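Metal-dependent hydrolase (PDB 2F6K) is a manganese-binding amidohydrolase-family enzyme that probably acts as a decarboxylase of the aminocarboxymuconate-semialdehyde type. Local coordinates at the interface of chains A and B. Sequence-based numbering; all coordinates share one arbitrary frame. Chains: chain A/B, metal-dependent hydrolase.

Contact 1: the interface of chains A and B. Residues chain A 181, 209, 212-213, 216-217; chain B 173-174, 177, 208-209, 248.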
loop_
_atom_site.group_PDB
_atom_site.type_symbol
_atom_site.label_atom_id
_atom_site.label_comp_id
_atom_site.label_asym_id
_atom_site.label_seq_id
_atom_site.Cartn_x
_atom_site.Cartn_y
_atom_site.Cartn_z
ATOM N N THR A 181 -6.146 15.713 -7.708
ATOM C CA THR A 181 -4.921 16.139 -8.351
ATOM C C THR A 181 -4.267 15.002 -9.125
ATOM O O THR A 181 -3.834 15.181 -10.270
ATOM C CB THR A 181 -3.916 16.684 -7.325
ATOM O OG1 THR A 181 -4.555 17.661 -6.489
ATOM C CG2 THR A 181 -2.746 17.350 -8.048
ATOM N N PHE A 209 -5.268 20.875 -5.944
ATOM C CA PHE A 209 -3.897 21.393 -5.971
ATOM C C PHE A 209 -3.400 21.824 -7.348
ATOM O O PHE A 209 -2.228 22.197 -7.494
ATOM C CB PHE A 209 -2.925 20.343 -5.425
ATOM C CG PHE A 209 -3.136 20.005 -3.974
ATOM C CD1 PHE A 209 -2.919 18.708 -3.520
ATOM C CD2 PHE A 209 -3.571 20.973 -3.069
ATOM C CE1 PHE A 209 -3.136 18.374 -2.192
ATOM C CE2 PHE A 209 -3.791 20.649 -1.735
ATOM C CZ PHE A 209 -3.573 19.340 -1.294
ATOM N N ILE A 212 -1.283 24.940 -7.904
ATOM C CA ILE A 212 0.142 24.943 -7.585
ATOM C C ILE A 212 1.021 23.961 -8.380
ATOM O O ILE A 212 2.161 24.287 -8.712
ATOM C CB ILE A 212 0.361 24.684 -6.082
ATOM C CG1 ILE A 212 -0.150 25.886 -5.281
ATOM C CG2 ILE A 212 1.843 24.404 -5.799
ATOM C CD1 ILE A 212 0.042 25.752 -3.770
ATOM N N VAL A 213 0.517 22.769 -8.689
ATOM C CA VAL A 213 1.342 21.805 -9.425
ATOM C C VAL A 213 1.502 22.071 -10.916
ATOM O O VAL A 213 2.532 21.724 -11.501
ATOM C CB VAL A 213 0.828 20.351 -9.269
ATOM C CG1 VAL A 213 1.180 19.834 -7.909
ATOM C CG2 VAL A 213 -0.676 20.291 -9.491
ATOM N N ARG A 216 4.664 23.284 -12.027
ATOM C CA ARG A 216 5.742 22.353 -11.741
ATOM C C ARG A 216 5.829 21.235 -12.774
ATOM O O ARG A 216 6.921 20.788 -13.126
ATOM C CB ARG A 216 5.534 21.756 -10.346
ATOM C CG ARG A 216 6.737 21.035 -9.762
ATOM C CD ARG A 216 6.363 20.437 -8.404
ATOM N NE ARG A 216 7.458 19.690 -7.794
ATOM C CZ ARG A 216 8.567 20.246 -7.321
ATOM N NH1 ARG A 216 8.729 21.559 -7.382
ATOM N NH2 ARG A 216 9.518 19.486 -6.793
ATOM N N ILE A 217 4.679 20.787 -13.262
ATOM C CA ILE A 217 4.643 19.702 -14.236
ATOM C C ILE A 217 4.534 20.179 -15.681
ATOM O O ILE A 217 4.689 19.388 -16.616
ATOM C CB ILE A 217 3.460 18.767 -13.951
ATOM C CG1 ILE A 217 2.141 19.494 -14.237
ATOM C CG2 ILE A 217 3.509 18.313 -12.502
ATOM C CD1 ILE A 217 0.908 18.637 -14.047
ATOM N N LEU B 173 7.871 15.593 -9.140
ATOM C CA LEU B 173 6.828 16.424 -9.734
ATOM C C LEU B 173 5.538 16.547 -8.921
ATOM O O LEU B 173 4.939 17.613 -8.885
ATOM C CB LEU B 173 6.498 15.924 -11.142
ATOM C CG LEU B 173 7.638 15.949 -12.170
ATOM C CD1 LEU B 173 7.094 15.513 -13.523
ATOM C CD2 LEU B 173 8.229 17.342 -12.275
ATOM N N LEU B 174 5.107 15.471 -8.273
ATOM C CA LEU B 174 3.888 15.510 -7.474
ATOM C C LEU B 174 4.086 14.823 -6.114
ATOM O O LEU B 174 3.578 15.287 -5.087
ATOM C CB LEU B 174 2.736 14.834 -8.229
ATOM C CG LEU B 174 1.438 14.668 -7.433
ATOM C CD1 LEU B 174 0.814 16.033 -7.178
ATOM C CD2 LEU B 174 0.480 13.773 -8.191
ATOM N N PHE B 177 5.733 16.968 -3.237
ATOM C CA PHE B 177 4.793 17.909 -2.657
ATOM C C PHE B 177 3.784 17.251 -1.745
ATOM O O PHE B 177 3.479 17.771 -0.670
ATOM C CB PHE B 177 4.073 18.699 -3.742
ATOM C CG PHE B 177 4.857 19.876 -4.244
ATOM C CD1 PHE B 177 4.207 21.029 -4.666
ATOM C CD2 PHE B 177 6.246 19.844 -4.268
ATOM C CE1 PHE B 177 4.924 22.134 -5.099
ATOM C CE2 PHE B 177 6.974 20.948 -4.702
ATOM C CZ PHE B 177 6.308 22.096 -5.117
ATOM N N ALA B 208 5.095 23.592 -0.542
ATOM C CA ALA B 208 4.382 22.605 -1.342
ATOM C C ALA B 208 2.916 23.013 -1.495
ATOM O O ALA B 208 2.629 24.046 -2.094
ATOM C CB ALA B 208 4.500 21.228 -0.699
ATOM N N PHE B 209 1.998 22.226 -0.941
ATOM C CA PHE B 209 0.566 22.518 -1.044
ATOM C C PHE B 209 -0.021 23.277 0.143
ATOM O O PHE B 209 -1.239 23.500 0.194
ATOM C CB PHE B 209 -0.229 21.220 -1.215
ATOM C CG PHE B 209 0.064 20.484 -2.494
ATOM C CD1 PHE B 209 0.051 19.094 -2.519
ATOM C CD2 PHE B 209 0.373 21.177 -3.664
ATOM C CE1 PHE B 209 0.346 18.400 -3.683
ATOM C CE2 PHE B 209 0.669 20.491 -4.837
ATOM C CZ PHE B 209 0.657 19.094 -4.845
ATOM N N GLN B 248 2.544 30.008 -6.889
ATOM C CA GLN B 248 2.913 29.486 -5.576
ATOM C C GLN B 248 3.458 30.492 -4.563
ATOM O O GLN B 248 2.842 30.714 -3.525
ATOM C CB GLN B 248 3.912 28.342 -5.724
ATOM C CG GLN B 248 3.996 27.466 -4.483
ATOM C CD GLN B 248 5.103 26.441 -4.566
ATOM O OE1 GLN B 248 5.085 25.437 -3.857
ATOM N NE2 GLN B 248 6.079 26.692 -5.432
#
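Around the two-fold axis of the A–B interface, A:Phe209 and B:Phe209, each just ahead of helix 210-225, stack face to face with ring planes 14° apart and centroids 3.9 Å apart. In both copies CG stands anti to the carbonyl carbon (chi1 -64°), which points the rings at each other across the axis. The far face of the B:Phe209 ring rests on CB of B:Phe177, while its edge meets B:Leu174 CD1 from its own chain and A:Val213 CG1, the latter modelled too tightly to carry weight. B:Phe177 is itself sandwiched: B:Ala208 CA lies over one face, and the aliphatic CD of A:Arg216 over the other, 3.8 Å from the ring centroid. A:Arg216 reaches that face on a chain extended from CG to NE; its guanidinium meets the ring tip to tip, CE2 of B:Phe177 lying over the centre of the guanidinium, the planes 30° apart, though modelled too tightly to read more from it. At the edge of the B:Phe177 ring, in plane, the CG2 branch of A:Ile212 approaches CE1 at 3.9 Å. B:Leu173 O is 3.4 Å from A:Arg216 NE, not close enough to bond, and the patch is held by apolar packing. Farther out, A:Ile212 CG2 touches CG of B:Gln248 at 4.0 Å. A:Thr181 divides its branches: OG1 accepts a weak bond from A:Phe209 N, and methyl CG2 meets B:Leu174 CD1 at 3.9 Å.

Contact 2: the interface of chains A and B. Residues chain A 182, 185-186, 189, 225; chain B 165-166, 169, 174.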
loop_
_atom_site.group_PDB
_atom_site.type_symbol
_atom_site.label_atom_id
_atom_site.label_comp_id
_atom_site.label_asym_id
_atom_site.label_seq_id
_atom_site.Cartn_x
_atom_site.Cartn_y
_atom_site.Cartn_z
HETATM N N MSE A 182 -4.191 13.832 -8.502
HETATM C CA MSE A 182 -3.579 12.694 -9.170
HETATM C C MSE A 182 -4.405 12.307 -10.394
HETATM O O MSE A 182 -3.848 11.991 -11.447
HETATM C CB MSE A 182 -3.455 11.505 -8.213
HETATM C CG MSE A 182 -2.533 11.753 -7.020
HETATM SE SE MSE A 182 -2.117 10.121 -6.013
HETATM C CE MSE A 182 -3.724 9.981 -4.946
ATOM N N ILE A 185 -3.907 14.687 -13.542
ATOM C CA ILE A 185 -2.664 14.419 -14.221
ATOM C C ILE A 185 -2.761 13.093 -14.973
ATOM O O ILE A 185 -2.218 12.945 -16.067
ATOM C CB ILE A 185 -1.508 14.395 -13.202
ATOM C CG1 ILE A 185 -1.458 15.746 -12.479
ATOM C CG2 ILE A 185 -0.191 14.092 -13.901
ATOM C CD1 ILE A 185 -0.338 15.895 -11.467
ATOM N N ASN A 186 -3.473 12.135 -14.389
ATOM C CA ASN A 186 -3.628 10.836 -15.019
ATOM C C ASN A 186 -4.314 11.068 -16.362
ATOM O O ASN A 186 -3.969 10.458 -17.377
ATOM C CB ASN A 186 -4.489 9.934 -14.135
ATOM C CG ASN A 186 -4.436 8.481 -14.559
ATOM O OD1 ASN A 186 -5.450 7.891 -14.922
ATOM N ND2 ASN A 186 -3.248 7.895 -14.512
ATOM N N LYS A 189 -1.837 12.401 -18.852
ATOM C CA LYS A 189 -1.028 11.289 -19.324
ATOM C C LYS A 189 -1.703 10.488 -20.445
ATOM O O LYS A 189 -1.055 10.106 -21.420
ATOM C CB LYS A 189 -0.704 10.368 -18.147
ATOM C CG LYS A 189 0.079 9.106 -18.520
ATOM C CD LYS A 189 0.247 8.195 -17.304
ATOM C CE LYS A 189 0.815 6.828 -17.679
ATOM N NZ LYS A 189 2.171 6.950 -18.274
ATOM N N TYR A 225 4.026 14.166 -22.325
ATOM C CA TYR A 225 2.630 13.904 -22.660
ATOM C C TYR A 225 2.192 14.646 -23.916
ATOM O O TYR A 225 1.100 14.417 -24.430
ATOM C CB TYR A 225 1.709 14.308 -21.507
ATOM C CG TYR A 225 1.941 13.563 -20.216
ATOM C CD1 TYR A 225 2.554 12.307 -20.204
ATOM C CD2 TYR A 225 1.496 14.092 -19.005
ATOM C CE1 TYR A 225 2.710 11.601 -19.022
ATOM C CE2 TYR A 225 1.645 13.395 -17.820
ATOM C CZ TYR A 225 2.250 12.151 -17.835
ATOM O OH TYR A 225 2.381 11.456 -16.659
ATOM N N VAL B 165 -2.096 4.836 -11.183
ATOM C CA VAL B 165 -2.380 6.237 -11.457
ATOM C C VAL B 165 -1.049 6.966 -11.625
ATOM O O VAL B 165 -0.077 6.656 -10.937
ATOM C CB VAL B 165 -3.209 6.893 -10.314
ATOM C CG1 VAL B 165 -2.350 7.087 -9.070
ATOM C CG2 VAL B 165 -3.783 8.221 -10.790
ATOM N N ASP B 166 -1.005 7.916 -12.556
ATOM C CA ASP B 166 0.207 8.688 -12.823
ATOM C C ASP B 166 1.416 7.782 -13.059
ATOM O O ASP B 166 2.551 8.156 -12.766
ATOM C CB ASP B 166 0.499 9.640 -11.654
ATOM C CG ASP B 166 -0.701 10.501 -11.282
ATOM O OD1 ASP B 166 -1.344 11.051 -12.197
ATOM O OD2 ASP B 166 -1.001 10.638 -10.074
ATOM N N LEU B 169 5.199 8.754 -13.488
ATOM C CA LEU B 169 5.352 10.194 -13.282
ATOM C C LEU B 169 6.485 10.371 -12.281
ATOM O O LEU B 169 6.412 9.846 -11.169
ATOM C CB LEU B 169 4.076 10.805 -12.703
ATOM C CG LEU B 169 4.168 12.310 -12.461
ATOM C CD1 LEU B 169 4.164 13.022 -13.805
ATOM C CD2 LEU B 169 3.007 12.779 -11.589
ATOM N N LEU B 174 5.107 15.471 -8.273
ATOM C CA LEU B 174 3.888 15.510 -7.474
ATOM C C LEU B 174 4.086 14.823 -6.114
ATOM O O LEU B 174 3.578 15.287 -5.087
ATOM C CB LEU B 174 2.736 14.834 -8.229
ATOM C CG LEU B 174 1.438 14.668 -7.433
ATOM C CD1 LEU B 174 0.814 16.033 -7.178
ATOM C CD2 LEU B 174 0.480 13.773 -8.191
#
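B:Asp166 sets its carboxylate against the flank of helix 171-189 of chain A, against A:Met182 (a selenomethionine) and A:Ile185. The aspartate backbone is in a left-handed conformation, and CG lies anti to the carbonyl carbon (chi1 -52°), which aims the carboxylate at the helix. OD1 lies 2.8 Å from A:Met182 O, which brings two acceptors together, carboxylate and carbonyl, and is doubtful as modelled. It also lies near A:Asn186 N, whose N-H is already taken up by the helix pairing with A:Met182 O. The other oxygen, OD2, lies beside CB and CG of A:Met182, 3.6 Å from CG. A:Ile185, one turn along the same helix, comes in roughly at a right angle to the A:Met182 approach, its CB 3.5 Å from OD1, and turns its CD1 end to B:Leu174 CD2 at 4.0 Å. The same B:Leu174 methyl also touches A:Met182 CG. An alanine in place of B:Asp166 would remove the carboxylate and would probably open a gap beside A:Met182 and A:Ile185 on the helix flank. A:Asn186 is placed with ND2 3.0 Å from B:Asp166 N, two donors facing each other; a flipped amide, with its oxygen turned to that N, would make better chemical sense. Its CB packs on B:Val165 CG2 at 3.8 Å. At the far end B:Leu169 CD1 comes to the hydroxyl OH of A:Tyr225 at 3.7 Å, while A:Lys189 CA lies over the centre of the tyrosine ring. The chain B loop carrying B:Val165, B:Asp166 and B:Leu169 runs from strand 150-154, whose last residue is a manganese ligand, into helix 171-189.

Contact 1 and contact 2 are neighbouring patches of one two-fold interface, with the centres of their C-alpha atoms about 12 Å apart. B:Leu174 belongs to both, using CD1 in the first and CD2 in the second. Chain A supplies helices 171-189 and 210-225 to each. Contact 1 is the apolar part near the axis; contact 2 lays a chain B loop along a chain A helix, with a carboxylate and an amide in uncertain close pairs. Symmetry repeats both with the chains exchanged. Such an extended surface would suit a stable dimer within the deposited four-chain assembly, although the structure alone does not show the state in solution.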